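Local coordinates for protein DNA ligase (Aquifex aeolicus, PDB 3QWU) that probably joins nucleic acid ends in an ATP-dependent reaction as a nucleotidyltransferase-type ligase, and binds adenosine and calcium, at residues L127-E132 against F157-K162; Y84-F89 against A131-P136. All coordinates share one frame; numbering follows the deposited sequence.

Contact 1 of 2, residues L127-E132 against F157-K162; sequences LVICAE and FDFMKK. With ADN (adenosine), chain C.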
ATOM      1  N   LEU A 127      22.312  -7.337 -34.097  1.00 41.75           N
ATOM      2  CA  LEU A 127      22.385  -6.950 -32.686  1.00 39.22           C
ATOM      3  C   LEU A 127      21.230  -6.007 -32.237  1.00 38.68           C
ATOM      4  O   LEU A 127      20.716  -5.122 -32.986  1.00 37.19           O
ATOM      5  CB  LEU A 127      23.742  -6.325 -32.391  1.00 38.12           C
ATOM      6  CG  LEU A 127      24.947  -7.258 -32.478  1.00 39.24           C
ATOM      7  CD1 LEU A 127      26.191  -6.502 -32.051  1.00 38.43           C
ATOM      8  CD2 LEU A 127      24.757  -8.527 -31.674  1.00 35.16           C
ATOM      9  N   VAL A 128      20.778  -6.266 -31.016  1.00 38.03           N
ATOM     10  CA  VAL A 128      19.925  -5.336 -30.303  1.00 37.03           C
ATOM     11  C   VAL A 128      20.686  -4.891 -29.074  1.00 36.50           C
ATOM     12  O   VAL A 128      21.179  -5.741 -28.292  1.00 35.04           O
ATOM     13  CB  VAL A 128      18.652  -5.986 -29.837  1.00 39.01           C
ATOM     14  CG1 VAL A 128      17.798  -4.930 -29.162  1.00 37.22           C
ATOM     15  CG2 VAL A 128      17.940  -6.781 -31.026  1.00 35.69           C
ATOM     16  N   ILE A 129      20.828  -3.563 -28.914  1.00 35.46           N
ATOM     17  CA  ILE A 129      21.653  -3.052 -27.823  1.00 34.00           C
ATOM     18  C   ILE A 129      20.718  -2.793 -26.685  1.00 33.02           C
ATOM     19  O   ILE A 129      19.753  -2.073 -26.853  1.00 32.89           O
ATOM     20  CB  ILE A 129      22.354  -1.716 -28.180  1.00 34.06           C
ATOM     21  CG1 ILE A 129      23.183  -1.870 -29.445  1.00 33.75           C
ATOM     22  CG2 ILE A 129      23.211  -1.216 -27.020  1.00 32.28           C
ATOM     23  CD1 ILE A 129      23.651  -0.540 -30.025  1.00 32.58           C
ATOM     24  N   CYS A 130      21.009  -3.380 -25.530  1.00 33.26           N
ATOM     25  CA  CYS A 130      20.231  -3.163 -24.328  1.00 33.38           C
ATOM     26  C   CYS A 130      21.040  -2.194 -23.427  1.00 32.67           C
ATOM     27  O   CYS A 130      22.139  -2.517 -22.975  1.00 31.42           O
ATOM     28  CB  CYS A 130      19.981  -4.490 -23.621  1.00 33.35           C
ATOM     29  SG  CYS A 130      19.031  -5.664 -24.580  1.00 37.55           S
ATOM     30  N   ALA A 131      20.459  -1.025 -23.180  1.00 32.24           N
ATOM     31  CA  ALA A 131      21.105   0.045 -22.434  1.00 32.48           C
ATOM     32  C   ALA A 131      20.123   0.787 -21.544  1.00 31.91           C
ATOM     33  O   ALA A 131      18.922   0.856 -21.831  1.00 31.11           O
ATOM     34  CB  ALA A 131      21.765   1.051 -23.394  1.00 32.74           C
ATOM     35  N   GLU A 132      20.672   1.358 -20.485  1.00 32.04           N
ATOM     36  CA  GLU A 132      19.953   2.300 -19.624  1.00 31.66           C
ATOM     37  C   GLU A 132      20.248   3.709 -20.098  1.00 32.07           C
ATOM     38  O   GLU A 132      21.417   4.064 -20.260  1.00 31.56           O
ATOM     39  CB  GLU A 132      20.452   2.176 -18.196  1.00 31.09           C
ATOM     40  CG  GLU A 132      19.465   2.685 -17.146  1.00 34.59           C
ATOM     41  CD  GLU A 132      18.245   1.764 -16.949  1.00 35.03           C
ATOM     42  OE1 GLU A 132      18.199   0.736 -17.642  1.00 33.84           O
ATOM     43  OE2 GLU A 132      17.357   2.079 -16.119  1.00 32.42           O
ATOM     44  N   PHE A 157      24.359  -2.458 -21.114  1.00 29.25           N
ATOM     45  CA  PHE A 157      24.499  -3.545 -20.152  1.00 28.33           C
ATOM     46  C   PHE A 157      24.191  -4.918 -20.762  1.00 29.49           C
ATOM     47  O   PHE A 157      24.421  -5.970 -20.116  1.00 30.10           O
ATOM     48  CB  PHE A 157      23.598  -3.300 -18.921  1.00 27.51           C
ATOM     49  CG  PHE A 157      22.132  -3.168 -19.228  1.00 28.54           C
ATOM     50  CD1 PHE A 157      21.377  -4.246 -19.597  1.00 28.46           C
ATOM     51  CD2 PHE A 157      21.499  -1.942 -19.163  1.00 30.13           C
ATOM     52  CE1 PHE A 157      19.996  -4.055 -19.905  1.00 32.08           C
ATOM     53  CE2 PHE A 157      20.156  -1.792 -19.480  1.00 30.39           C
ATOM     54  CZ  PHE A 157      19.423  -2.837 -19.863  1.00 27.76           C
ATOM     55  N   ASP A 158      23.636  -4.956 -21.974  1.00 29.83           N
ATOM     56  CA  ASP A 158      23.390  -6.260 -22.612  1.00 31.63           C
ATOM     57  C   ASP A 158      23.299  -6.141 -24.148  1.00 32.08           C
ATOM     58  O   ASP A 158      23.127  -5.035 -24.695  1.00 31.12           O
ATOM     59  CB  ASP A 158      22.126  -6.960 -21.989  1.00 31.49           C
ATOM     60  CG  ASP A 158      22.458  -7.845 -20.720  1.00 35.13           C
ATOM     61  OD1 ASP A 158      23.464  -8.623 -20.766  1.00 35.90           O
ATOM     62  OD2 ASP A 158      21.704  -7.777 -19.700  1.00 32.48           O
ATOM     63  N   PHE A 159      23.485  -7.270 -24.825  1.00 32.68           N
ATOM     64  CA  PHE A 159      23.088  -7.397 -26.217  1.00 33.98           C
ATOM     65  C   PHE A 159      22.155  -8.577 -26.332  1.00 34.72           C
ATOM     66  O   PHE A 159      22.343  -9.605 -25.686  1.00 34.50           O
ATOM     67  CB  PHE A 159      24.268  -7.658 -27.154  1.00 35.46           C
ATOM     68  CG  PHE A 159      25.256  -6.530 -27.242  1.00 34.09           C
ATOM     69  CD1 PHE A 159      25.029  -5.471 -28.069  1.00 32.72           C
ATOM     70  CD2 PHE A 159      26.443  -6.568 -26.520  1.00 36.07           C
ATOM     71  CE1 PHE A 159      25.949  -4.457 -28.151  1.00 33.33           C
ATOM     72  CE2 PHE A 159      27.382  -5.528 -26.616  1.00 34.64           C
ATOM     73  CZ  PHE A 159      27.116  -4.474 -27.393  1.00 30.79           C
ATOM     74  N   MET A 160      21.119  -8.387 -27.123  1.00 35.49           N
ATOM     75  CA  MET A 160      20.251  -9.435 -27.519  1.00 36.83           C
ATOM     76  C   MET A 160      20.443  -9.529 -28.997  1.00 38.36           C
ATOM     77  O   MET A 160      21.258  -8.797 -29.542  1.00 38.33           O
ATOM     78  CB  MET A 160      18.826  -9.086 -27.127  1.00 37.16           C
ATOM     79  CG  MET A 160      18.626  -9.179 -25.617  1.00 35.47           C
ATOM     80  SD  MET A 160      16.982  -8.751 -25.028  1.00 38.02           S
ATOM     81  CE  MET A 160      15.963 -10.144 -25.582  1.00 39.39           C
ATOM     82  N   LYS A 161      19.695 -10.411 -29.644  1.00 40.20           N
ATOM     83  CA  LYS A 161      19.746 -10.598 -31.069  1.00 41.95           C
ATOM     84  C   LYS A 161      18.332 -10.616 -31.635  1.00 42.40           C
ATOM     85  O   LYS A 161      17.447 -11.174 -31.045  1.00 42.75           O
ATOM     86  CB  LYS A 161      20.437 -11.960 -31.382  1.00 44.25           C
ATOM     87  CG  LYS A 161      21.961 -11.879 -31.621  1.00 46.86           C
ATOM     88  CD  LYS A 161      22.678 -13.252 -31.848  1.00 50.75           C
ATOM     89  CE  LYS A 161      23.894 -13.096 -32.813  1.00 53.79           C
ATOM     90  NZ  LYS A 161      25.048 -14.055 -32.577  1.00 57.16           N
ATOM     91  N   LYS A 162      18.132 -10.060 -32.813  1.00 43.18           N
ATOM     92  CA  LYS A 162      16.837 -10.153 -33.474  1.00 45.41           C
ATOM     93  C   LYS A 162      16.334 -11.605 -33.537  1.00 46.40           C
ATOM     94  O   LYS A 162      17.104 -12.537 -33.848  1.00 46.78           O
ATOM     95  CB  LYS A 162      16.912  -9.612 -34.927  1.00 46.64           C
ATOM     96  CG  LYS A 162      16.763  -8.080 -35.052  1.00 46.14           C
ATOM     97  CD  LYS A 162      17.262  -7.581 -36.408  1.00 46.16           C
ATOM     98  CE  LYS A 162      17.369  -6.046 -36.463  1.00 46.64           C
ATOM     99  NZ  LYS A 162      18.169  -5.603 -37.634  1.00 45.29           N
TER
HETATM  100  O5' ADN C 501      14.758  -4.932 -14.272  1.00 52.75           O
HETATM  101  C5' ADN C 501      16.014  -4.317 -13.982  1.00 45.58           C
HETATM  102  C4' ADN C 501      16.162  -3.045 -14.808  1.00 45.03           C
HETATM  103  O4' ADN C 501      17.337  -2.277 -14.404  1.00 43.57           O
HETATM  104  C3' ADN C 501      16.361  -3.375 -16.281  1.00 44.17           C
HETATM  105  O3' ADN C 501      15.160  -3.486 -17.040  1.00 45.67           O
HETATM  106  C2' ADN C 501      17.271  -2.261 -16.787  1.00 42.47           C
HETATM  107  O2' ADN C 501      16.527  -1.278 -17.487  1.00 41.05           O
HETATM  108  C1' ADN C 501      17.925  -1.638 -15.556  1.00 41.97           C
HETATM  109  N9  ADN C 501      19.382  -1.833 -15.488  1.00 40.32           N
HETATM  110  C8  ADN C 501      20.247  -0.880 -15.069  1.00 41.58           C
HETATM  111  N7  ADN C 501      21.532  -1.309 -15.091  1.00 38.64           N
HETATM  112  C5  ADN C 501      21.465  -2.599 -15.512  1.00 37.66           C
HETATM  113  C6  ADN C 501      22.459  -3.656 -15.719  1.00 39.30           C
HETATM  114  N6  ADN C 501      23.765  -3.350 -15.479  1.00 37.84           N
HETATM  115  N1  ADN C 501      22.034  -4.866 -16.198  1.00 40.76           N
HETATM  116  C2  ADN C 501      20.708  -5.110 -16.412  1.00 40.06           C
HETATM  117  N3  ADN C 501      19.733  -4.180 -16.203  1.00 37.59           N
HETATM  118  C4  ADN C 501      20.059  -2.939 -15.780  1.00 38.96           C
HETATM  119  O   HOH W   1      20.067  -4.214 -35.279  1.00 52.05           O
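Cys130 O accepts two backbone N-H groups, from Phe157 N at 2.9 Å and Asp158 N at 3.0 Å, so that two residues face one: a classic beta bulge in an antiparallel strand pair. Beyond it the antiparallel ladder continues. Cys130 N reaches Asp158 O at 2.8 Å, and Val128 and Met160 exchange two bonds as a hydrogen-bonded pair, the one from Val128 N nearly straight at 170°. The bulge brings Phe157 into the adenosine pocket. One face of the Phe157 ring lies over Cys130 O, while the opposite face carries the adenine, with Phe157 CD1 3.4 Å from C2 of adenosine. Phe157 takes the crowded position between backbone N and carbonyl carbon (chi1 59°), which swings its ring over the backbone of the neighbouring strand at Ala131 and Glu132, with Phe157 CE2 3.3 Å from Glu132 N. Asp158 turns its carboxylate away from Cys130 to Tyr54, Lys173, Lys219 and Arg227. Leu127, Ile129 and Phe159 share the face covered by helices 119-123 and 170-180, where Ile129 and Phe159 run side by side. On the other face, Cys130 SG lies beside the Met160 thioether, 3.7 Å from its CG.

Contact 2 of 2, residues Y84-F89 against A131-P136; sequences YNTRIF and AEVAGP. With ADN (adenosine), chain C.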
ATOM      1  N   TYR A  84      16.005   4.599 -17.484  1.00 31.88           N
ATOM      2  CA  TYR A  84      15.024   3.750 -18.124  1.00 31.35           C
ATOM      3  C   TYR A  84      15.669   2.845 -19.171  1.00 32.23           C
ATOM      4  O   TYR A  84      16.689   3.122 -19.744  1.00 32.27           O
ATOM      5  CB  TYR A  84      13.866   4.574 -18.686  1.00 31.22           C
ATOM      6  CG  TYR A  84      14.260   5.487 -19.866  1.00 32.17           C
ATOM      7  CD1 TYR A  84      14.020   5.093 -21.182  1.00 28.49           C
ATOM      8  CD2 TYR A  84      14.871   6.735 -19.661  1.00 30.69           C
ATOM      9  CE1 TYR A  84      14.367   5.916 -22.259  1.00 29.28           C
ATOM     10  CE2 TYR A  84      15.237   7.570 -20.750  1.00 30.00           C
ATOM     11  CZ  TYR A  84      14.959   7.144 -22.042  1.00 31.15           C
ATOM     12  OH  TYR A  84      15.302   7.903 -23.112  1.00 28.74           O
ATOM     13  N   ASN A  85      15.033   1.715 -19.379  1.00 33.69           N
ATOM     14  CA  ASN A  85      15.504   0.663 -20.225  1.00 33.68           C
ATOM     15  C   ASN A  85      15.258   1.003 -21.685  1.00 33.78           C
ATOM     16  O   ASN A  85      14.176   1.514 -22.068  1.00 33.76           O
ATOM     17  CB  ASN A  85      14.703  -0.577 -19.864  1.00 34.56           C
ATOM     18  CG  ASN A  85      15.094  -1.757 -20.650  1.00 36.81           C
ATOM     19  OD1 ASN A  85      14.717  -1.901 -21.820  1.00 39.43           O
ATOM     20  ND2 ASN A  85      15.786  -2.671 -20.001  1.00 38.60           N
ATOM     21  N   THR A  86      16.258   0.709 -22.512  1.00 33.36           N
ATOM     22  CA  THR A  86      16.084   0.875 -23.922  1.00 33.06           C
ATOM     23  C   THR A  86      16.677  -0.262 -24.712  1.00 33.23           C
ATOM     24  O   THR A  86      17.679  -0.877 -24.307  1.00 32.83           O
ATOM     25  CB  THR A  86      16.666   2.196 -24.421  1.00 33.08           C
ATOM     26  OG1 THR A  86      15.965   2.542 -25.630  1.00 34.43           O
ATOM     27  CG2 THR A  86      18.152   2.068 -24.716  1.00 30.36           C
ATOM     28  N   ARG A  87      16.025  -0.537 -25.834  1.00 33.29           N
ATOM     29  CA  ARG A  87      16.430  -1.593 -26.752  1.00 33.64           C
ATOM     30  C   ARG A  87      16.598  -0.933 -28.127  1.00 33.48           C
ATOM     31  O   ARG A  87      15.677  -0.288 -28.621  1.00 34.00           O
ATOM     32  CB  ARG A  87      15.366  -2.672 -26.773  1.00 35.06           C
ATOM     33  CG  ARG A  87      15.543  -3.764 -25.675  1.00 36.09           C
ATOM     34  CD  ARG A  87      14.315  -4.686 -25.683  1.00 36.06           C
ATOM     35  NE  ARG A  87      13.134  -3.857 -25.438  1.00 36.64           N
ATOM     36  CZ  ARG A  87      11.911  -4.137 -25.856  1.00 39.03           C
ATOM     37  NH1 ARG A  87      11.663  -5.261 -26.515  1.00 41.44           N
ATOM     38  NH2 ARG A  87      10.913  -3.306 -25.587  1.00 39.93           N
ATOM     39  N   ILE A  88      17.794  -1.001 -28.687  1.00 32.50           N
ATOM     40  CA  ILE A  88      18.131  -0.209 -29.846  1.00 32.97           C
ATOM     41  C   ILE A  88      18.517  -1.144 -30.987  1.00 34.05           C
ATOM     42  O   ILE A  88      19.308  -2.066 -30.792  1.00 32.95           O
ATOM     43  CB  ILE A  88      19.310   0.792 -29.563  1.00 32.30           C
ATOM     44  CG1 ILE A  88      18.959   1.749 -28.375  1.00 32.93           C
ATOM     45  CG2 ILE A  88      19.639   1.611 -30.819  1.00 29.53           C
ATOM     46  CD1 ILE A  88      20.178   2.505 -27.748  1.00 29.94           C
ATOM     47  N   PHE A  89      17.980  -0.870 -32.173  1.00 35.50           N
ATOM     48  CA  PHE A  89      18.236  -1.721 -33.344  1.00 37.97           C
ATOM     49  C   PHE A  89      18.206  -0.990 -34.675  1.00 40.05           C
ATOM     50  O   PHE A  89      17.672   0.113 -34.787  1.00 40.27           O
ATOM     51  CB  PHE A  89      17.222  -2.859 -33.417  1.00 38.04           C
ATOM     52  CG  PHE A  89      15.818  -2.404 -33.595  1.00 39.81           C
ATOM     53  CD1 PHE A  89      15.048  -2.078 -32.513  1.00 40.33           C
ATOM     54  CD2 PHE A  89      15.266  -2.309 -34.855  1.00 43.17           C
ATOM     55  CE1 PHE A  89      13.764  -1.658 -32.689  1.00 43.30           C
ATOM     56  CE2 PHE A  89      13.983  -1.910 -35.032  1.00 43.48           C
ATOM     57  CZ  PHE A  89      13.230  -1.578 -33.953  1.00 44.88           C
ATOM     58  N   ALA A 131      20.459  -1.025 -23.180  1.00 32.24           N
ATOM     59  CA  ALA A 131      21.105   0.045 -22.434  1.00 32.48           C
ATOM     60  C   ALA A 131      20.123   0.787 -21.544  1.00 31.91           C
ATOM     61  O   ALA A 131      18.922   0.856 -21.831  1.00 31.11           O
ATOM     62  CB  ALA A 131      21.765   1.051 -23.394  1.00 32.74           C
ATOM     63  N   GLU A 132      20.672   1.358 -20.485  1.00 32.04           N
ATOM     64  CA  GLU A 132      19.953   2.300 -19.624  1.00 31.66           C
ATOM     65  C   GLU A 132      20.248   3.709 -20.098  1.00 32.07           C
ATOM     66  O   GLU A 132      21.417   4.064 -20.260  1.00 31.56           O
ATOM     67  CB  GLU A 132      20.452   2.176 -18.196  1.00 31.09           C
ATOM     68  CG  GLU A 132      19.465   2.685 -17.146  1.00 34.59           C
ATOM     69  CD  GLU A 132      18.245   1.764 -16.949  1.00 35.03           C
ATOM     70  OE1 GLU A 132      18.199   0.736 -17.642  1.00 33.84           O
ATOM     71  OE2 GLU A 132      17.357   2.079 -16.119  1.00 32.42           O
ATOM     72  N   VAL A 133      19.195   4.507 -20.327  1.00 31.75           N
ATOM     73  CA  VAL A 133      19.330   5.939 -20.511  1.00 31.09           C
ATOM     74  C   VAL A 133      19.039   6.663 -19.183  1.00 31.14           C
ATOM     75  O   VAL A 133      18.034   6.390 -18.514  1.00 30.05           O
ATOM     76  CB  VAL A 133      18.370   6.442 -21.557  1.00 31.98           C
ATOM     77  CG1 VAL A 133      18.579   7.924 -21.773  1.00 30.28           C
ATOM     78  CG2 VAL A 133      18.576   5.709 -22.854  1.00 32.19           C
ATOM     79  N   ALA A 134      19.895   7.616 -18.817  1.00 31.63           N
ATOM     80  CA  ALA A 134      19.852   8.196 -17.473  1.00 32.50           C
ATOM     81  C   ALA A 134      20.373   9.611 -17.475  1.00 33.95           C
ATOM     82  O   ALA A 134      21.282   9.979 -18.291  1.00 36.22           O
ATOM     83  CB  ALA A 134      20.652   7.329 -16.475  1.00 31.50           C
ATOM     84  N   GLY A 135      19.843  10.398 -16.555  1.00 34.35           N
ATOM     85  CA  GLY A 135      20.210  11.819 -16.467  1.00 35.75           C
ATOM     86  C   GLY A 135      19.087  12.718 -15.968  1.00 36.81           C
ATOM     87  O   GLY A 135      17.932  12.337 -15.931  1.00 36.70           O
ATOM     88  N   PRO A 136      19.424  13.945 -15.612  1.00 37.87           N
ATOM     89  CA  PRO A 136      18.401  14.752 -14.984  1.00 39.00           C
ATOM     90  C   PRO A 136      17.417  15.338 -15.999  1.00 39.77           C
ATOM     91  O   PRO A 136      16.320  15.741 -15.628  1.00 41.15           O
ATOM     92  CB  PRO A 136      19.198  15.873 -14.344  1.00 39.50           C
ATOM     93  CG  PRO A 136      20.405  16.028 -15.264  1.00 39.17           C
ATOM     94  CD  PRO A 136      20.712  14.637 -15.722  1.00 37.87           C
TER
HETATM   95  O5' ADN C 501      14.758  -4.932 -14.272  1.00 52.75           O
HETATM   96  C5' ADN C 501      16.014  -4.317 -13.982  1.00 45.58           C
HETATM   97  C4' ADN C 501      16.162  -3.045 -14.808  1.00 45.03           C
HETATM   98  O4' ADN C 501      17.337  -2.277 -14.404  1.00 43.57           O
HETATM   99  C3' ADN C 501      16.361  -3.375 -16.281  1.00 44.17           C
HETATM  100  O3' ADN C 501      15.160  -3.486 -17.040  1.00 45.67           O
HETATM  101  C2' ADN C 501      17.271  -2.261 -16.787  1.00 42.47           C
HETATM  102  O2' ADN C 501      16.527  -1.278 -17.487  1.00 41.05           O
HETATM  103  C1' ADN C 501      17.925  -1.638 -15.556  1.00 41.97           C
HETATM  104  N9  ADN C 501      19.382  -1.833 -15.488  1.00 40.32           N
HETATM  105  C8  ADN C 501      20.247  -0.880 -15.069  1.00 41.58           C
HETATM  106  N7  ADN C 501      21.532  -1.309 -15.091  1.00 38.64           N
HETATM  107  C5  ADN C 501      21.465  -2.599 -15.512  1.00 37.66           C
HETATM  108  C6  ADN C 501      22.459  -3.656 -15.719  1.00 39.30           C
HETATM  109  N6  ADN C 501      23.765  -3.350 -15.479  1.00 37.84           N
HETATM  110  N1  ADN C 501      22.034  -4.866 -16.198  1.00 40.76           N
HETATM  111  C2  ADN C 501      20.708  -5.110 -16.412  1.00 40.06           C
HETATM  112  N3  ADN C 501      19.733  -4.180 -16.203  1.00 37.59           N
HETATM  113  C4  ADN C 501      20.059  -2.939 -15.780  1.00 38.96           C
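Tyr84 and Val133 form an antiparallel hydrogen-bonded pair whose side chains leave the sheet side by side, pointing the same way. Val133 presents CB to one face of the phenol ring, 3.8 Å from the centroid and 28° off the normal, a CH-pi contact displaced toward the rim. Val133 CG1 sits above the ring plane and past the rim, 3.5 Å from Tyr84 OH. The ring gets there because Tyr84 CG stands between its own backbone N and carbonyl carbon (chi1 67°), which tips the ring toward the neighbouring strand. Tyr84 OH is hydrogen-bonded to Thr108 of helix 106-115, tying the far end of the ring to the helix that packs on this face. An alanine at Tyr84 would probably uncover one side of Val133 and leave the Thr108 hydroxyl without this partner. Thr86 and Ala131 make the next pair on the same face: Thr86 N bonds to Ala131 O, and Ala131 N to Thr86 O, while Thr86 CG2 lies 3.2 Å from Ala131 O, with Ala131 CB farther off.

Between these pairs, Asn85 and Glu132 form the non-hydrogen-bonded pair and send their side chains to the opposite face. Glu132 bends at chi2 (72°), bringing OE1 within 2.6 Å of the adenosine O2', which donates to it. Asn85 ND2 donates to O2' at 3.0 Å and makes a weak bond to O3'. Since Gly83 N holds Glu132 OE2, the carboxylate is fixed at both oxygens. The ribose 2'-hydroxyl thus donates to a carboxylate and accepts from an amide, a complementary pair of partners consistent with recognition of a ribonucleotide.

In the fold
Both contacts belong to one four-stranded antiparallel sheet, ordered 94-98, 84-91, 127-134, 153-161, with strand 127-134 between the partners of contacts 2 and 1. Their centres lie about 11 Å apart, and they share Ala131 and Glu132. Along the chain, 84-89 comes first, then 127-136, then 157-162. A probable hydrogen bond from Ile129 N to Ile88 O, 2.8 Å, extends the pairing of contact 2 toward contact 1, and Phe157 CZ packs 3.6 Å from Asn85 ND2. All four segments lie in the RNA-ligase-like region, consistent with a nucleotidyltransferase domain. Contact 1 supplies a ring against the adenine and contact 2 an amide to the ribose: three consecutive strands line one pocket, the middle one through Glu132.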